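Local coordinates for protein carboxylesterase SOBER1 (Arabidopsis thaliana, PDB 6AVX) that hydrolyses carboxylic esters with a preference for short acyl chains, has phospholipase A2 activity, and dampens the plant hypersensitive response to a bacterial effector, at residues A[6-14]-A[101-110]; A[128-136]-A[154-165]. The protein carries 1 engineered substitution. All blocks are in the same frame, centred on the assembly; numbering follows the deposited sequence.

SOBER1 has the alpha/beta hydrolase fold, and both contacts pair parallel neighbours of its central sheet. The chain starts on strand 7-11. It then passes through strand 37-39, the small antiparallel pair 45-48 and 54-57, and helix 75-94 before strand 102-107 returns to the first strand and closes contact 1. Helix 109-120 leads on to strand 127-131. A connection of 22 residues without helix or strand brings back strand 154-159, which closes contact 2. The two closures follow in series and neither encloses the other. Strands 102-107 and 127-131 are themselves neighbours, so contacts 1 and 2 join into one sheet, and Trp134 packs on Ser108 and Gln109.

Contact 1 of 2, residues A[6-14]-A[101-110]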
loop_
_atom_site.group_PDB
_atom_site.type_symbol
_atom_site.label_atom_id
_atom_site.label_comp_id
_atom_site.label_asym_id
_atom_site.label_seq_id
_atom_site.Cartn_x
_atom_site.Cartn_y
_atom_site.Cartn_z
ATOM N N THR A 6 12.377 12.838 5.345
ATOM C CA THR A 6 11.432 11.974 4.623
ATOM C C THR A 6 11.267 10.652 5.364
ATOM O O THR A 6 12.246 10.063 5.826
ATOM C CB THR A 6 11.942 11.698 3.212
ATOM O OG1 THR A 6 12.092 12.938 2.504
ATOM C CG2 THR A 6 10.991 10.797 2.457
ATOM N N PHE A 7 10.033 10.180 5.496
ATOM C CA PHE A 7 9.721 8.937 6.185
ATOM C C PHE A 7 9.000 8.034 5.200
ATOM O O PHE A 7 8.012 8.454 4.583
ATOM C CB PHE A 7 8.795 9.230 7.365
ATOM C CG PHE A 7 8.353 8.007 8.106
ATOM C CD1 PHE A 7 9.229 7.325 8.918
ATOM C CD2 PHE A 7 7.055 7.545 8.000
ATOM C CE1 PHE A 7 8.828 6.194 9.600
ATOM C CE2 PHE A 7 6.647 6.417 8.689
ATOM C CZ PHE A 7 7.533 5.740 9.483
ATOM N N ILE A 8 9.481 6.808 5.049
ATOM C CA ILE A 8 8.906 5.834 4.123
ATOM C C ILE A 8 8.557 4.589 4.921
ATOM O O ILE A 8 9.449 3.917 5.464
ATOM C CB ILE A 8 9.858 5.491 2.967
ATOM C CG1 ILE A 8 10.324 6.777 2.270
ATOM C CG2 ILE A 8 9.169 4.555 1.999
ATOM C CD1 ILE A 8 11.353 6.567 1.172
ATOM N N LEU A 9 7.266 4.287 4.992
ATOM C CA LEU A 9 6.751 3.100 5.648
ATOM C C LEU A 9 6.476 2.067 4.567
ATOM O O LEU A 9 5.737 2.351 3.620
ATOM C CB LEU A 9 5.450 3.463 6.363
ATOM C CG LEU A 9 4.767 2.327 7.112
ATOM C CD1 LEU A 9 5.663 1.825 8.216
ATOM C CD2 LEU A 9 3.418 2.749 7.646
ATOM N N TRP A 10 7.063 0.882 4.686
ATOM C CA TRP A 10 6.874 -0.199 3.726
ATOM C C TRP A 10 6.140 -1.350 4.387
ATOM O O TRP A 10 6.594 -1.847 5.419
ATOM C CB TRP A 10 8.212 -0.716 3.192
ATOM C CG TRP A 10 7.993 -1.698 2.075
ATOM C CD1 TRP A 10 7.649 -3.013 2.186
ATOM C CD2 TRP A 10 8.030 -1.410 0.674
ATOM N NE1 TRP A 10 7.471 -3.565 0.933
ATOM C CE2 TRP A 10 7.707 -2.602 -0.006
ATOM C CE3 TRP A 10 8.330 -0.276 -0.070
ATOM C CZ2 TRP A 10 7.667 -2.679 -1.396
ATOM C CZ3 TRP A 10 8.283 -0.357 -1.459
ATOM C CH2 TRP A 10 7.967 -1.549 -2.096
ATOM N N LEU A 11 5.050 -1.808 3.775
ATOM C CA LEU A 11 4.179 -2.836 4.331
ATOM C C LEU A 11 4.289 -4.103 3.491
ATOM O O LEU A 11 3.919 -4.109 2.313
ATOM C CB LEU A 11 2.739 -2.333 4.357
ATOM C CG LEU A 11 2.549 -1.041 5.148
ATOM C CD1 LEU A 11 1.147 -0.507 5.037
ATOM C CD2 LEU A 11 2.958 -1.216 6.616
ATOM N N HIS A 12 4.789 -5.175 4.109
ATOM C CA HIS A 12 5.021 -6.443 3.437
ATOM C C HIS A 12 3.703 -7.135 3.077
ATOM O O HIS A 12 2.621 -6.778 3.537
ATOM C CB HIS A 12 5.880 -7.351 4.330
ATOM C CG HIS A 12 5.200 -7.795 5.594
ATOM N ND1 HIS A 12 4.221 -8.766 5.610
ATOM C CD2 HIS A 12 5.354 -7.398 6.878
ATOM C CE1 HIS A 12 3.805 -8.942 6.860
ATOM N NE2 HIS A 12 4.479 -8.130 7.648
ATOM N N GLY A 13 3.822 -8.185 2.258
ATOM C CA GLY A 13 2.693 -8.997 1.848
ATOM C C GLY A 13 2.413 -10.174 2.773
ATOM O O GLY A 13 3.089 -10.411 3.776
ATOM N N LEU A 14 1.382 -10.928 2.411
ATOM C CA LEU A 14 0.886 -11.993 3.265
ATOM C C LEU A 14 1.967 -13.026 3.545
ATOM O O LEU A 14 2.583 -13.568 2.621
ATOM C CB LEU A 14 -0.277 -12.670 2.550
ATOM C CG LEU A 14 -0.897 -13.885 3.229
ATOM C CD1 LEU A 14 -1.501 -13.454 4.546
ATOM C CD2 LEU A 14 -1.928 -14.536 2.296
ATOM N N ASN A 101 5.888 14.743 3.811
ATOM C CA ASN A 101 7.131 14.000 3.637
ATOM C C ASN A 101 6.993 12.542 4.056
ATOM O O ASN A 101 8.013 11.838 4.159
ATOM C CB ASN A 101 8.272 14.686 4.395
ATOM C CG ASN A 101 8.759 15.950 3.703
ATOM O OD1 ASN A 101 8.033 16.587 2.945
ATOM N ND2 ASN A 101 10.011 16.300 3.950
ATOM N N VAL A 102 5.766 12.078 4.286
ATOM C CA VAL A 102 5.477 10.699 4.663
ATOM C C VAL A 102 4.986 9.974 3.429
ATOM O O VAL A 102 4.033 10.420 2.777
ATOM C CB VAL A 102 4.398 10.649 5.756
ATOM C CG1 VAL A 102 3.941 9.218 6.010
ATOM C CG2 VAL A 102 4.912 11.303 7.039
ATOM N N PHE A 103 5.596 8.837 3.126
ATOM C CA PHE A 103 5.186 7.980 2.023
ATOM C C PHE A 103 4.886 6.596 2.568
ATOM O O PHE A 103 5.672 6.066 3.366
ATOM C CB PHE A 103 6.289 7.914 0.965
ATOM C CG PHE A 103 6.527 9.230 0.317
ATOM C CD1 PHE A 103 7.337 10.176 0.918
ATOM C CD2 PHE A 103 5.883 9.551 -0.856
ATOM C CE1 PHE A 103 7.505 11.432 0.334
ATOM C CE2 PHE A 103 6.063 10.794 -1.436
ATOM C CZ PHE A 103 6.865 11.716 -0.841
ATOM N N ILE A 104 3.754 6.027 2.171
ATOM C CA ILE A 104 3.350 4.682 2.562
ATOM C C ILE A 104 3.394 3.823 1.308
ATOM O O ILE A 104 2.833 4.205 0.283
ATOM C CB ILE A 104 1.932 4.667 3.163
ATOM C CG1 ILE A 104 1.694 5.839 4.129
ATOM C CG2 ILE A 104 1.677 3.334 3.849
ATOM C CD1 ILE A 104 2.635 5.894 5.289
ATOM N N CYS A 105 4.036 2.664 1.390
ATOM C CA CYS A 105 4.179 1.775 0.248
ATOM C C CYS A 105 3.937 0.354 0.701
ATOM O O CYS A 105 4.146 0.023 1.868
ATOM C CB CYS A 105 5.610 1.818 -0.300
ATOM S SG CYS A 105 6.326 3.426 -0.615
ATOM N N GLY A 106 3.559 -0.512 -0.225
ATOM C CA GLY A 106 3.444 -1.908 0.151
ATOM C C GLY A 106 3.113 -2.811 -1.013
ATOM O O GLY A 106 2.561 -2.384 -2.036
ATOM N N LEU A 107 3.428 -4.086 -0.822
ATOM C CA LEU A 107 3.206 -5.140 -1.804
ATOM C C LEU A 107 1.992 -5.984 -1.447
ATOM O O LEU A 107 1.916 -6.534 -0.346
ATOM C CB LEU A 107 4.428 -6.054 -1.867
ATOM C CG LEU A 107 4.313 -7.243 -2.825
ATOM C CD1 LEU A 107 4.170 -6.789 -4.282
ATOM C CD2 LEU A 107 5.497 -8.180 -2.672
ATOM N N SER A 108 1.079 -6.133 -2.407
ATOM C CA SER A 108 -0.015 -7.091 -2.363
ATOM C C SER A 108 -0.901 -6.797 -1.159
ATOM O O SER A 108 -1.495 -5.725 -1.107
ATOM C CB SER A 108 0.514 -8.518 -2.453
ATOM O OG SER A 108 -0.573 -9.376 -2.754
ATOM N N GLN A 109 -0.982 -7.687 -0.171
ATOM C CA GLN A 109 -1.744 -7.366 1.029
ATOM C C GLN A 109 -1.294 -6.034 1.634
ATOM O O GLN A 109 -2.115 -5.236 2.091
ATOM C CB GLN A 109 -1.572 -8.487 2.056
ATOM C CG GLN A 109 -2.461 -8.330 3.269
ATOM C CD GLN A 109 -2.131 -9.309 4.357
ATOM O OE1 GLN A 109 -0.984 -9.432 4.777
ATOM N NE2 GLN A 109 -3.142 -10.021 4.820
ATOM N N GLY A 110 0.007 -5.772 1.633
ATOM C CA GLY A 110 0.519 -4.514 2.145
ATOM C C GLY A 110 0.196 -3.332 1.253
ATOM O O GLY A 110 0.141 -2.191 1.728
#
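The nucleophile strand of an alpha/beta hydrolase, 102-107, pairs here with the first strand, 7-11, in parallel. Six backbone hydrogen bonds join the strands, the first from Phe7 N to Asn101 O and the last, the longest at 3.2 Å, from Leu107 N to Leu11 O. On one face of the sheet Trp10 lies against Cys105. Its CG is anti to the backbone N (chi1 -172°), and Trp10 CE3 comes 3.4 Å from Cys105 CB. Cys105 O and Gly106 CA sit over one face of the indole. Cys105 SG turns the other way along the strand and touches Ile8 CG2 at 4.0 Å. On this face helix 198-212 packs on Trp10 and Phe103. The other face carries Phe7, Leu9, Leu11, Val102 and Ile104, with helix 75-94 against it. There Val102 CG1 meets the edge of the Phe7 ring, 4.1 Å from CD2. Leu9 and Ile104 lie side by side. At the end of the strand, running into helix 109-120, Gly106, Ser108 and Gly110 fit the GxSxG nucleophile elbow, and Ser108 is the probable catalytic serine. Ser108 has a positive phi of 60°, as expected of the strained elbow. Gly110 CA makes a CA-H...O contact with Leu11 O at 3.4 Å, so the helix start packs on the backbone of strand 7-11. The Gln109 amide crosses Leu14; Gln109 NE2 is hydrogen-bonded to Ser58 OG and OE1 to Trp59 N.

Contact 2 of 2, residues A[128-136]-A[154-165]; sequences GAVLSGWVP and ILWSHGTDDRMV
Val130 and Trp156 form the tight part of this pairing between parallel strands 128-131 and 154-159, which four backbone hydrogen bonds join. Val130 CG1 sits over the centre of the six-membered ring, 3.5 Å from its centroid, as a CH-pi contact. The indole edge reaches the loop after strand 128-131, where Trp156 CZ2 is 3.3 Å from Gly133 O, a buried carbonyl oxygen without a hydrogen-bond partner. Trp156 NE1 also donates to His158 ND1 in the plane of both rings, at 3.1 Å. His158 NE2 in turn donates to Val165 O, which fixes the rotation of the imidazole, and Ser132 CA covers one face of that ring. In the alpha/beta hydrolase fold the loop after such a strand carries the triad acid, here probably Asp162. Its OD1 accepts from Met164 N in an Asx turn and from Val165 N in an Asx motif, while OD2 is hydrogen-bonded to His194 ND1. Val165 CG2 packs 3.8 Å from Trp134 CE3. Water makes the indirect links: one molecule joins Val130 O, Leu155 O and Ser157 OG, a second Ser132 OG, Gly159 N and Asp162 OD2. On either side of Asp162 the loop is exposed and does not pack on 128-136.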
loop_
_atom_site.group_PDB
_atom_site.type_symbol
_atom_site.label_atom_id
_atom_site.label_comp_id
_atom_site.label_asym_id
_atom_site.label_seq_id
_atom_site.Cartn_x
_atom_site.Cartn_y
_atom_site.Cartn_z
ATOM N N GLY A 128 0.971 7.456 -1.522
ATOM C CA GLY A 128 0.793 6.035 -1.313
ATOM C C GLY A 128 1.208 5.284 -2.559
ATOM O O GLY A 128 0.677 5.554 -3.648
ATOM N N ALA A 129 2.154 4.355 -2.431
ATOM C CA ALA A 129 2.607 3.529 -3.551
ATOM C C ALA A 129 2.098 2.117 -3.326
ATOM O O ALA A 129 2.519 1.440 -2.380
ATOM C CB ALA A 129 4.124 3.526 -3.654
ATOM N N VAL A 130 1.170 1.693 -4.162
ATOM C CA VAL A 130 0.578 0.362 -4.093
ATOM C C VAL A 130 1.266 -0.500 -5.138
ATOM O O VAL A 130 1.325 -0.117 -6.313
ATOM C CB VAL A 130 -0.932 0.444 -4.373
ATOM C CG1 VAL A 130 -1.543 -0.949 -4.449
ATOM C CG2 VAL A 130 -1.636 1.327 -3.338
ATOM N N LEU A 131 1.786 -1.656 -4.731
ATOM C CA LEU A 131 2.389 -2.602 -5.671
ATOM C C LEU A 131 1.526 -3.849 -5.676
ATOM O O LEU A 131 1.424 -4.554 -4.664
ATOM C CB LEU A 131 3.829 -2.943 -5.298
ATOM C CG LEU A 131 4.871 -1.823 -5.404
ATOM C CD1 LEU A 131 4.807 -0.852 -4.226
ATOM C CD2 LEU A 131 6.258 -2.425 -5.497
ATOM N N SER A 132 0.875 -4.110 -6.791
ATOM C CA SER A 132 0.147 -5.361 -6.978
ATOM C C SER A 132 -0.895 -5.596 -5.893
ATOM O O SER A 132 -1.089 -6.713 -5.419
ATOM C CB SER A 132 1.114 -6.535 -7.067
ATOM O OG SER A 132 2.132 -6.259 -8.027
ATOM N N GLY A 133 -1.586 -4.531 -5.510
ATOM C CA GLY A 133 -2.594 -4.589 -4.484
ATOM C C GLY A 133 -4.000 -4.721 -5.030
ATOM O O GLY A 133 -4.232 -5.099 -6.182
ATOM N N TRP A 134 -4.958 -4.396 -4.172
ATOM C CA TRP A 134 -6.370 -4.433 -4.524
ATOM C C TRP A 134 -7.090 -3.461 -3.608
ATOM O O TRP A 134 -6.528 -2.967 -2.642
ATOM C CB TRP A 134 -6.937 -5.842 -4.413
ATOM C CG TRP A 134 -6.958 -6.421 -3.019
ATOM C CD1 TRP A 134 -7.991 -6.361 -2.130
ATOM C CD2 TRP A 134 -5.935 -7.199 -2.386
ATOM N NE1 TRP A 134 -7.666 -7.031 -0.989
ATOM C CE2 TRP A 134 -6.422 -7.582 -1.120
ATOM C CE3 TRP A 134 -4.672 -7.638 -2.779
ATOM C CZ2 TRP A 134 -5.675 -8.359 -0.236
ATOM C CZ3 TRP A 134 -3.937 -8.416 -1.916
ATOM C CH2 TRP A 134 -4.450 -8.786 -0.655
ATOM N N VAL A 135 -8.349 -3.177 -3.928
ATOM C CA VAL A 135 -9.178 -2.284 -3.127
ATOM C C VAL A 135 -9.818 -3.115 -2.020
ATOM O O VAL A 135 -10.624 -4.003 -2.326
ATOM C CB VAL A 135 -10.242 -1.590 -3.983
ATOM C CG1 VAL A 135 -11.069 -0.642 -3.123
ATOM C CG2 VAL A 135 -9.578 -0.813 -5.111
ATOM N N PRO A 136 -9.487 -2.886 -0.740
ATOM C CA PRO A 136 -9.882 -3.840 0.297
ATOM C C PRO A 136 -11.168 -3.478 1.002
ATOM O O PRO A 136 -11.408 -3.925 2.126
ATOM C CB PRO A 136 -8.696 -3.787 1.263
ATOM C CG PRO A 136 -8.325 -2.383 1.229
ATOM C CD PRO A 136 -8.504 -1.925 -0.202
ATOM N N ILE A 154 -1.671 8.793 -5.298
ATOM C CA ILE A 154 -1.468 7.346 -5.313
ATOM C C ILE A 154 -0.719 6.982 -6.582
ATOM O O ILE A 154 -1.083 7.432 -7.676
ATOM C CB ILE A 154 -2.802 6.587 -5.261
ATOM C CG1 ILE A 154 -3.634 6.997 -4.045
ATOM C CG2 ILE A 154 -2.565 5.097 -5.268
ATOM C CD1 ILE A 154 -3.024 6.686 -2.691
ATOM N N LEU A 155 0.308 6.165 -6.447
ATOM C CA LEU A 155 0.958 5.513 -7.579
ATOM C C LEU A 155 0.691 4.023 -7.455
ATOM O O LEU A 155 1.129 3.402 -6.482
ATOM C CB LEU A 155 2.463 5.779 -7.587
ATOM C CG LEU A 155 3.246 4.969 -8.628
ATOM C CD1 LEU A 155 2.823 5.312 -10.045
ATOM C CD2 LEU A 155 4.720 5.194 -8.456
ATOM N N TRP A 156 -0.018 3.453 -8.412
ATOM C CA TRP A 156 -0.367 2.041 -8.409
ATOM C C TRP A 156 0.429 1.349 -9.502
ATOM O O TRP A 156 0.308 1.723 -10.670
ATOM C CB TRP A 156 -1.853 1.890 -8.697
ATOM C CG TRP A 156 -2.394 0.529 -8.417
ATOM C CD1 TRP A 156 -2.057 -0.645 -9.021
ATOM C CD2 TRP A 156 -3.372 0.196 -7.431
ATOM N NE1 TRP A 156 -2.764 -1.683 -8.469
ATOM C CE2 TRP A 156 -3.585 -1.189 -7.487
ATOM C CE3 TRP A 156 -4.090 0.953 -6.497
ATOM C CZ2 TRP A 156 -4.496 -1.830 -6.659
ATOM C CZ3 TRP A 156 -4.979 0.323 -5.669
ATOM C CH2 TRP A 156 -5.180 -1.060 -5.755
ATOM N N SER A 157 1.225 0.355 -9.129
ATOM C CA SER A 157 2.052 -0.425 -10.040
ATOM C C SER A 157 1.501 -1.841 -10.059
ATOM O O SER A 157 1.240 -2.406 -8.996
ATOM C CB SER A 157 3.489 -0.459 -9.523
ATOM O OG SER A 157 4.057 0.847 -9.481
ATOM N N HIS A 158 1.302 -2.423 -11.240
ATOM C CA HIS A 158 0.729 -3.768 -11.309
ATOM C C HIS A 158 1.271 -4.492 -12.529
ATOM O O HIS A 158 1.389 -3.904 -13.615
ATOM C CB HIS A 158 -0.797 -3.719 -11.377
ATOM C CG HIS A 158 -1.494 -4.810 -10.627
ATOM N ND1 HIS A 158 -2.300 -4.552 -9.536
ATOM C CD2 HIS A 158 -1.524 -6.153 -10.806
ATOM C CE1 HIS A 158 -2.788 -5.690 -9.077
ATOM N NE2 HIS A 158 -2.325 -6.680 -9.824
ATOM N N GLY A 159 1.569 -5.773 -12.348
ATOM C CA GLY A 159 2.032 -6.604 -13.445
ATOM C C GLY A 159 0.857 -7.141 -14.235
ATOM O O GLY A 159 -0.131 -7.615 -13.682
ATOM N N THR A 160 0.981 -7.080 -15.563
ATOM C CA THR A 160 -0.133 -7.503 -16.399
ATOM C C THR A 160 -0.385 -8.999 -16.316
ATOM O O THR A 160 -1.508 -9.442 -16.573
ATOM C CB THR A 160 0.086 -7.136 -17.869
ATOM O OG1 THR A 160 1.249 -7.797 -18.368
ATOM C CG2 THR A 160 0.248 -5.643 -18.052
ATOM N N ASP A 161 0.625 -9.784 -15.952
ATOM C CA ASP A 161 0.536 -11.237 -15.968
ATOM C C ASP A 161 0.304 -11.826 -14.589
ATOM O O ASP A 161 0.436 -13.038 -14.406
ATOM C CB ASP A 161 1.791 -11.839 -16.610
ATOM C CG ASP A 161 1.862 -11.593 -18.108
ATOM O OD1 ASP A 161 1.103 -10.740 -18.615
ATOM O OD2 ASP A 161 2.687 -12.257 -18.781
ATOM N N ASP A 162 -0.069 -10.997 -13.621
ATOM C CA ASP A 162 -0.273 -11.436 -12.249
ATOM C C ASP A 162 -1.518 -12.314 -12.173
ATOM O O ASP A 162 -2.623 -11.875 -12.519
ATOM C CB ASP A 162 -0.438 -10.179 -11.397
ATOM C CG ASP A 162 -0.349 -10.436 -9.905
ATOM O OD1 ASP A 162 -0.705 -11.537 -9.432
ATOM O OD2 ASP A 162 0.078 -9.496 -9.183
ATOM N N ARG A 163 -1.352 -13.550 -11.704
ATOM C CA ARG A 163 -2.445 -14.499 -11.522
ATOM C C ARG A 163 -2.760 -14.731 -10.057
ATOM O O ARG A 163 -3.581 -15.594 -9.731
ATOM C CB ARG A 163 -2.145 -15.824 -12.228
ATOM C CG ARG A 163 -1.975 -15.659 -13.739
ATOM C CD ARG A 163 -2.055 -16.982 -14.492
ATOM N NE ARG A 163 -3.273 -17.734 -14.169
ATOM C CZ ARG A 163 -3.319 -19.031 -13.864
ATOM N NH1 ARG A 163 -2.222 -19.776 -13.873
ATOM N NH2 ARG A 163 -4.482 -19.599 -13.575
ATOM N N MET A 164 -2.139 -13.963 -9.168
ATOM C CA MET A 164 -2.457 -14.042 -7.756
ATOM C C MET A 164 -3.331 -12.892 -7.304
ATOM O O MET A 164 -4.300 -13.119 -6.572
ATOM C CB MET A 164 -1.184 -14.115 -6.928
ATOM C CG MET A 164 -0.472 -15.405 -7.201
ATOM S SD MET A 164 1.135 -15.514 -6.446
ATOM C CE MET A 164 0.700 -15.393 -4.709
ATOM N N VAL A 165 -3.021 -11.690 -7.743
ATOM C CA VAL A 165 -3.892 -10.532 -7.631
ATOM C C VAL A 165 -4.044 -10.067 -9.068
ATOM O O VAL A 165 -3.123 -9.487 -9.648
ATOM C CB VAL A 165 -3.302 -9.437 -6.742
ATOM C CG1 VAL A 165 -4.236 -8.229 -6.723
ATOM C CG2 VAL A 165 -3.078 -9.964 -5.333
HETATM O O HOH W 1 3.407 1.714 -6.925
HETATM O O HOH W 2 1.670 -7.657 -10.237
#